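Local coordinates for ankyrin repeat and SOCS BOX protein 11 (Homo sapiens, PDB 4UUC) that serves as the substrate-recognition subunit of a cullin-5-RING E3 ubiquitin ligase that marks proteins such as BIK for degradation, here represented by its ankyrin repeat domain, at residues A[117-122]-A[151-156]; A[169-174]-A[191-196]. All coordinates share one frame; numbering follows the deposited sequence.

Contact 1 (A[117-122]-A[151-156]); sequences CMEILL and VKKLLE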
# COMPACT_ATOMS: atom_id res chain seq x y z
N CYS A 117 2.87 -2.98 -7.69
CA CYS A 117 1.72 -2.10 -7.51
C CYS A 117 2.15 -0.73 -6.99
O CYS A 117 1.66 0.30 -7.45
CB CYS A 117 0.70 -2.75 -6.56
SG CYS A 117 -0.12 -4.21 -7.25
N MET A 118 3.08 -0.73 -6.04
CA MET A 118 3.65 0.51 -5.51
C MET A 118 4.27 1.35 -6.63
O MET A 118 3.99 2.55 -6.75
CB MET A 118 4.70 0.20 -4.44
CG MET A 118 5.31 1.41 -3.74
SD MET A 118 6.81 1.00 -2.82
CE MET A 118 7.97 0.72 -4.16
N GLU A 119 5.10 0.72 -7.46
CA GLU A 119 5.80 1.43 -8.52
C GLU A 119 4.85 2.01 -9.55
O GLU A 119 5.06 3.13 -10.03
CB GLU A 119 6.81 0.51 -9.20
CG GLU A 119 7.98 0.14 -8.30
CD GLU A 119 9.07 -0.62 -9.04
OE1 GLU A 119 9.43 -0.21 -10.16
OE2 GLU A 119 9.57 -1.62 -8.49
N ILE A 120 3.81 1.26 -9.89
CA ILE A 120 2.80 1.75 -10.83
C ILE A 120 2.13 3.01 -10.29
O ILE A 120 1.93 3.98 -11.02
CB ILE A 120 1.74 0.67 -11.13
CG1 ILE A 120 2.37 -0.50 -11.89
CG2 ILE A 120 0.59 1.26 -11.96
CD1 ILE A 120 1.48 -1.72 -12.00
N LEU A 121 1.78 3.00 -9.00
CA LEU A 121 1.13 4.15 -8.39
C LEU A 121 2.06 5.36 -8.38
O LEU A 121 1.63 6.49 -8.63
CB LEU A 121 0.68 3.82 -6.97
CG LEU A 121 -0.49 2.83 -6.85
CD1 LEU A 121 -0.68 2.41 -5.40
CD2 LEU A 121 -1.77 3.43 -7.40
N LEU A 122 3.33 5.14 -8.07
CA LEU A 122 4.31 6.21 -8.10
C LEU A 122 4.49 6.75 -9.52
O LEU A 122 4.64 7.96 -9.72
CB LEU A 122 5.65 5.73 -7.53
CG LEU A 122 5.64 5.40 -6.04
CD1 LEU A 122 6.98 4.81 -5.61
CD2 LEU A 122 5.28 6.62 -5.18
N VAL A 151 11.62 -0.85 0.49
CA VAL A 151 12.48 0.15 1.12
C VAL A 151 13.55 0.59 0.13
O VAL A 151 13.76 1.79 -0.07
CB VAL A 151 13.15 -0.41 2.41
CG1 VAL A 151 14.25 0.52 2.91
CG2 VAL A 151 12.10 -0.63 3.50
N LYS A 152 14.21 -0.37 -0.50
CA LYS A 152 15.29 -0.07 -1.44
C LYS A 152 14.78 0.78 -2.60
O LYS A 152 15.38 1.81 -2.94
CB LYS A 152 15.92 -1.36 -1.97
CG LYS A 152 17.06 -1.12 -2.94
CD LYS A 152 17.85 -2.38 -3.19
CE LYS A 152 19.06 -2.12 -4.07
NZ LYS A 152 18.68 -1.82 -5.47
N LYS A 153 13.67 0.37 -3.19
CA LYS A 153 13.10 1.08 -4.34
C LYS A 153 12.65 2.50 -3.98
O LYS A 153 12.91 3.44 -4.73
CB LYS A 153 11.92 0.29 -4.91
CG LYS A 153 11.42 0.81 -6.25
CD LYS A 153 12.40 0.50 -7.37
CE LYS A 153 12.10 1.31 -8.62
NZ LYS A 153 13.04 0.99 -9.73
N LEU A 154 11.98 2.65 -2.85
CA LEU A 154 11.52 3.96 -2.40
C LEU A 154 12.68 4.93 -2.19
O LEU A 154 12.61 6.09 -2.59
CB LEU A 154 10.70 3.83 -1.11
CG LEU A 154 9.29 3.28 -1.30
CD1 LEU A 154 8.70 2.81 0.03
CD2 LEU A 154 8.38 4.32 -1.94
N LEU A 155 13.75 4.45 -1.56
CA LEU A 155 14.93 5.27 -1.33
C LEU A 155 15.58 5.68 -2.65
O LEU A 155 15.97 6.83 -2.84
CB LEU A 155 15.94 4.52 -0.45
CG LEU A 155 15.52 4.32 1.01
CD1 LEU A 155 16.42 3.31 1.70
CD2 LEU A 155 15.51 5.65 1.76
N GLU A 156 15.68 4.73 -3.57
CA GLU A 156 16.25 4.99 -4.89
C GLU A 156 15.44 6.01 -5.68
O GLU A 156 16.00 6.78 -6.46
CB GLU A 156 16.36 3.69 -5.68
CG GLU A 156 17.42 2.75 -5.17
CD GLU A 156 17.38 1.38 -5.82
OE1 GLU A 156 16.43 1.11 -6.60
OE2 GLU A 156 18.30 0.58 -5.56
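Met-118 reaches across to Leu-154 with its sulfur, SD lying 3.7 Å from Leu-154 CG and nearly as close to both methyls of the leucine, so that the isobutyl group is met at its branch point. The methionine gets there because CG is anti to the backbone N (chi1 -176°) and the chain runs straight out from its helix as far as SD. The terminal methyl turns aside, and CE of Met-118 comes to rest 4.0 Å from CG of Lys-153, against the aliphatic root of that chain. Leu-122, one helical turn beyond Met-118, meets the same leucine from another direction: its CD1 stands 4.0 Å from CD2 of Leu-154, the two side chains crossing at about a right angle.

Toward solvent the contact turns polar. Lys-153 is kinked at chi2 (71°), which lays its outer methylenes across the carboxylate of Glu-119, with Lys-153 CE 3.4 Å from Glu-119 OE1. The charges themselves are less intimate, as the salt bridge between Glu-119 OE1 and Lys-153 NZ is long, at 3.8 Å. The other oxygen, OE2, is engaged by Arg-115 of its own helix, and the two positive partners would together be expected to stabilise the carboxylate as an anion.

This is the stacking of equivalent helices in successive ankyrin repeats, the fourth and fifth of the chain. The helix segments run almost parallel, at 18°, with axes 11.3 Å apart, and side chains bridge that spacing. Beneath, Met-118 and Leu-122 also rest on Ile-106 of helix 105-111, while Val-151 packs on helix 138-144; on the far side of helix 115-123, Ile-120 meets helix 83-91 of the preceding repeat.

Contact 2 (A[169-174]-A[191-196]); sequences TPLHAA and ANLKRR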
# COMPACT_ATOMS: atom_id res chain seq x y z
N THR A 169 10.50 8.27 12.88
CA THR A 169 11.12 8.15 11.57
C THR A 169 11.06 6.70 11.10
O THR A 169 10.81 5.80 11.90
CB THR A 169 12.59 8.63 11.58
OG1 THR A 169 13.41 7.66 12.25
CG2 THR A 169 12.73 9.98 12.27
N PRO A 170 11.26 6.46 9.79
CA PRO A 170 11.37 5.09 9.28
C PRO A 170 12.41 4.27 10.02
O PRO A 170 12.23 3.06 10.19
CB PRO A 170 11.76 5.30 7.82
CG PRO A 170 11.15 6.61 7.47
CD PRO A 170 11.31 7.45 8.70
N LEU A 171 13.49 4.91 10.47
CA LEU A 171 14.53 4.20 11.21
C LEU A 171 14.01 3.75 12.58
O LEU A 171 14.34 2.66 13.04
CB LEU A 171 15.77 5.08 11.38
CG LEU A 171 16.99 4.39 12.00
CD1 LEU A 171 17.60 3.37 11.03
CD2 LEU A 171 18.03 5.41 12.42
N HIS A 172 13.19 4.58 13.23
CA HIS A 172 12.57 4.19 14.49
C HIS A 172 11.70 2.96 14.29
O HIS A 172 11.74 2.03 15.10
CB HIS A 172 11.72 5.33 15.08
CG HIS A 172 12.52 6.42 15.71
ND1 HIS A 172 12.62 7.68 15.15
CD2 HIS A 172 13.24 6.46 16.85
CE1 HIS A 172 13.38 8.44 15.92
NE2 HIS A 172 13.77 7.72 16.96
N ALA A 173 10.91 2.96 13.22
CA ALA A 173 10.07 1.82 12.89
C ALA A 173 10.91 0.58 12.64
O ALA A 173 10.60 -0.50 13.14
CB ALA A 173 9.22 2.12 11.68
N ALA A 174 11.99 0.74 11.89
CA ALA A 174 12.87 -0.38 11.56
C ALA A 174 13.54 -0.94 12.82
O ALA A 174 13.77 -2.15 12.91
CB ALA A 174 13.93 0.06 10.55
N ALA A 191 19.91 8.45 6.93
CA ALA A 191 19.04 8.50 8.10
C ALA A 191 19.79 9.08 9.30
O ALA A 191 20.97 8.79 9.51
CB ALA A 191 18.49 7.13 8.42
N ASN A 192 19.09 9.90 10.08
CA ASN A 192 19.64 10.47 11.30
C ASN A 192 19.52 9.49 12.46
O ASN A 192 18.42 9.28 12.99
CB ASN A 192 18.93 11.79 11.63
CG ASN A 192 19.59 12.55 12.76
OD1 ASN A 192 20.07 11.96 13.73
ND2 ASN A 192 19.61 13.87 12.65
N LEU A 193 20.63 8.89 12.86
CA LEU A 193 20.60 7.84 13.88
C LEU A 193 20.44 8.38 15.30
O LEU A 193 20.18 7.61 16.22
CB LEU A 193 21.88 6.99 13.80
CG LEU A 193 21.80 5.74 12.92
CD1 LEU A 193 21.67 6.11 11.45
CD2 LEU A 193 23.00 4.83 13.14
N LYS A 194 20.58 9.69 15.47
CA LYS A 194 20.58 10.28 16.80
C LYS A 194 19.22 10.85 17.21
O LYS A 194 18.90 10.87 18.40
CB LYS A 194 21.65 11.37 16.89
CG LYS A 194 23.08 10.86 16.67
CD LYS A 194 23.57 10.01 17.84
CE LYS A 194 24.93 9.38 17.55
NZ LYS A 194 26.03 10.38 17.46
N ARG A 195 18.41 11.29 16.25
CA ARG A 195 17.21 12.04 16.60
C ARG A 195 16.19 11.18 17.34
O ARG A 195 16.05 9.98 17.09
CB ARG A 195 16.57 12.67 15.36
CG ARG A 195 16.12 11.70 14.31
CD ARG A 195 15.40 12.44 13.19
NE ARG A 195 14.09 12.93 13.62
CZ ARG A 195 13.27 13.64 12.86
NH1 ARG A 195 13.62 13.96 11.61
NH2 ARG A 195 12.10 14.03 13.34
N ARG A 196 15.48 11.82 18.27
CA ARG A 196 14.54 11.14 19.14
C ARG A 196 13.10 11.36 18.69
O ARG A 196 12.79 12.38 18.07
CB ARG A 196 14.73 11.62 20.59
CG ARG A 196 16.18 11.49 21.06
CD ARG A 196 16.36 11.85 22.52
NE ARG A 196 17.67 11.43 23.00
CZ ARG A 196 17.96 10.21 23.44
NH1 ARG A 196 17.03 9.26 23.47
NH2 ARG A 196 19.19 9.92 23.85
O HOH W 1 15.94 8.69 12.91
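Thr-169 and Arg-195 face each other where the TPLH motif of the sixth ankyrin repeat starts its first helix and the chain leaves the second helix. Among the polar interactions, Thr-169 is the N-cap: its OG1, placed between the backbone N and carbonyl carbon (chi1 73°), accepts from His-172 N at 3.2 Å and more weakly from Leu-171 N. His-172 completes a capping box by returning its ring nitrogen ND1 to Thr-169 N, 3.2 Å away and close to the ring plane. A water spans the two segments, hydrogen-bonded to Thr-169 OG1 and donating to Asn-192 O at 2.6 Å. Within the loop, Asn-192 OD1 accepts from Lys-194 N in the carbonyl plane, forming an Asx turn, and from Arg-195 N well above that plane.

The far edge of the imidazole points at the loop, His-172 NE2 lying 3.2 Å from Arg-195 O, and the same nitrogen also makes a weak hydrogen bond to Lys-201 O. An alanine at His-172 would probably leave Thr-169 N without its in-plane acceptor and open a gap between the helix start and the backbone of Arg-195.

Apolar contacts flank this network. Leu-171, its CG anti to the backbone N, sends CD2 into the loop, 3.8 Å from Leu-193 CG and 4.4 Å from Ala-191 CB. The methyl of Thr-169 lies over one face of the Arg-195 guanidinium, offset toward its rim, with Thr-169 CG2 3.5 Å from Arg-195 NE.

Overall arrangement
Contacts 1 and 2 belong to one ankyrin solenoid and follow each other in the chain, their centres 20 Å apart and their nearest atoms about 7 Å apart without touching. Contact 1 joins neighbouring repeats, the fourth and fifth, through parallel helices; contact 2 lies inside the sixth and ties a helix start to the loop after helix 180-188. Helix 138-144 links them, since Val-151 in segment 151-156 and Pro-170 in segment 169-174 both pack on Leu-139 and Cys-143. Contact 1 lies about 10 Å from the centre of the chain and contact 2 about 21 Å, measured between centres, nearer the C-terminal end.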